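Local coordinates for glycine cleavage system H protein 1 (Mycobacterium marinum, PDB 3TZU), which probably shuttles the methylamine group of glycine from the P protein to the T protein of the glycine cleavage system, on a covalently bound lipoyl cofactor, at residues Q88-N93 / L113-P118. Sequence-based numbering, arbitrary orientation.
Sequences QIVEVN and LYSVQP
Strands 88-92 and 114-118 run antiparallel, joined by a backbone ladder that a classic beta bulge interrupts. Gln-88 and Gln-117 form a hydrogen-bonded pair: Gln-117 N gives a nearly straight bond to Gln-88 O (2.8 Å), in the plane of that carbonyl, while the return bond from Gln-88 N to Gln-117 O is longer, 3.3 Å, and a water bridges the same two atoms. At the bulge, Val-90 and Glu-91 both face Ser-115. Ser-115 O accepts from Val-90 N at 2.9 Å and only weakly from Glu-91 N, and Ser-115 N donates to Glu-91 O. The extra residue is taken up by the helix-like psi of Val-90 (-39°). Beyond it, Asn-93 N binds Leu-113 O at 2.9 Å.

Small Ser-115 suits the place opposite the bulge. Its OG, tucked between the backbone N and carbonyl carbon (chi1 81°), lies 3.5 Å from both Val-90 CB and Glu-91 CB. Val-90 CG2 rests alongside Gln-117 CB, whereas the extended Glu-91 carries its carboxylate outward from this more open face.

Apolar packing dominates the other face, with Ile-89, Val-92, Tyr-114 and Val-116. Ile-89 CD1 meets the Tyr-114 ring obliquely, 3.6 Å from its CD1, the two side chains crossing at about a right angle. Branched and aromatic side chains suit this face, where Ile-89, Tyr-114 and Val-116 are buried and Val-92 only partly so; Val-92 CG1 adds a looser touch on Tyr-114 CB.

Just past the strand, Asn-93 is the N-cap of helix 94-98: OD1 weakly caps Ala-96 N, and ND2 hydrogen-bonds Trp-112 O. Within the antiparallel sheet of this lipoyl-domain fold, 88-92 is an outermost strand, while 114-118 is paired on its other edge with strand 36-40, where Tyr-114 and Val-116 pack on Val-38.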
# COMPACT_ATOMS: atom_id res chain seq x y z
N GLN A 88 24.03 1.25 11.93
CA GLN A 88 23.84 2.50 12.63
C GLN A 88 23.26 3.56 11.69
O GLN A 88 23.70 3.70 10.55
CB GLN A 88 25.17 2.99 13.21
CG GLN A 88 25.03 3.77 14.48
CD GLN A 88 26.36 4.14 15.11
OE1 GLN A 88 27.31 3.35 15.12
NE2 GLN A 88 26.43 5.33 15.67
N ILE A 89 22.26 4.29 12.16
CA ILE A 89 21.75 5.43 11.39
C ILE A 89 22.74 6.62 11.44
O ILE A 89 23.07 7.09 12.50
CB ILE A 89 20.40 5.92 11.89
CG1 ILE A 89 19.37 4.77 11.92
CG2 ILE A 89 19.92 7.08 11.04
CD1 ILE A 89 19.03 4.20 10.56
N VAL A 90 23.10 7.13 10.27
CA VAL A 90 24.07 8.20 10.08
C VAL A 90 23.43 9.55 9.71
O VAL A 90 23.89 10.59 10.17
CB VAL A 90 25.07 7.82 8.98
CG1 VAL A 90 26.08 8.94 8.73
CG2 VAL A 90 25.79 6.55 9.39
N GLU A 91 22.39 9.53 8.87
CA GLU A 91 21.64 10.75 8.52
C GLU A 91 20.14 10.44 8.38
O GLU A 91 19.78 9.31 8.11
CB GLU A 91 22.19 11.36 7.21
CG GLU A 91 21.84 12.84 6.99
CD GLU A 91 22.38 13.45 5.68
OE1 GLU A 91 23.06 12.73 4.88
OE2 GLU A 91 22.12 14.67 5.45
N VAL A 92 19.29 11.44 8.60
CA VAL A 92 17.84 11.37 8.34
C VAL A 92 17.49 12.55 7.44
O VAL A 92 18.07 13.63 7.60
CB VAL A 92 16.97 11.44 9.63
CG1 VAL A 92 17.15 10.17 10.45
CG2 VAL A 92 17.29 12.68 10.46
N ASN A 93 16.57 12.34 6.50
CA ASN A 93 16.24 13.39 5.53
C ASN A 93 15.14 14.27 6.09
O ASN A 93 13.98 14.08 5.79
CB ASN A 93 15.82 12.81 4.18
CG ASN A 93 15.58 13.90 3.12
OD1 ASN A 93 15.56 15.10 3.42
ND2 ASN A 93 15.41 13.47 1.86
N LEU A 113 14.94 8.71 2.78
CA LEU A 113 14.42 8.86 4.14
C LEU A 113 15.51 8.91 5.18
O LEU A 113 15.40 9.66 6.15
CB LEU A 113 13.45 7.72 4.46
CG LEU A 113 12.13 7.68 3.66
CD1 LEU A 113 11.21 6.54 4.13
CD2 LEU A 113 11.40 9.02 3.71
N TYR A 114 16.54 8.09 5.01
CA TYR A 114 17.68 8.04 5.94
C TYR A 114 18.89 7.36 5.30
O TYR A 114 18.80 6.82 4.22
CB TYR A 114 17.30 7.37 7.29
CG TYR A 114 16.97 5.89 7.26
CD1 TYR A 114 17.97 4.93 7.25
CD2 TYR A 114 15.65 5.45 7.28
CE1 TYR A 114 17.67 3.57 7.23
CE2 TYR A 114 15.33 4.09 7.25
CZ TYR A 114 16.36 3.15 7.23
OH TYR A 114 16.08 1.81 7.21
N SER A 115 20.03 7.43 5.97
CA SER A 115 21.20 6.67 5.55
C SER A 115 21.67 5.84 6.72
O SER A 115 21.61 6.29 7.88
CB SER A 115 22.33 7.58 5.06
OG SER A 115 23.06 8.11 6.14
N VAL A 116 22.11 4.63 6.41
CA VAL A 116 22.56 3.66 7.40
C VAL A 116 23.98 3.21 7.05
O VAL A 116 24.33 3.18 5.87
CB VAL A 116 21.57 2.45 7.49
CG1 VAL A 116 21.33 1.82 6.11
CG2 VAL A 116 22.05 1.41 8.48
N GLN A 117 24.78 2.88 8.07
CA GLN A 117 26.10 2.28 7.87
C GLN A 117 25.93 0.78 8.13
O GLN A 117 25.77 0.39 9.26
CB GLN A 117 27.12 2.93 8.84
CG GLN A 117 28.52 2.33 8.87
CD GLN A 117 29.40 2.85 7.76
OE1 GLN A 117 30.26 3.69 7.99
NE2 GLN A 117 29.19 2.36 6.55
N PRO A 118 25.92 -0.06 7.08
CA PRO A 118 25.41 -1.43 7.30
C PRO A 118 26.40 -2.42 7.89
O PRO A 118 27.55 -2.36 7.57
CB PRO A 118 25.01 -1.90 5.88
CG PRO A 118 25.25 -0.73 4.98
CD PRO A 118 26.20 0.18 5.66
O HOH W 1 27.26 0.88 11.41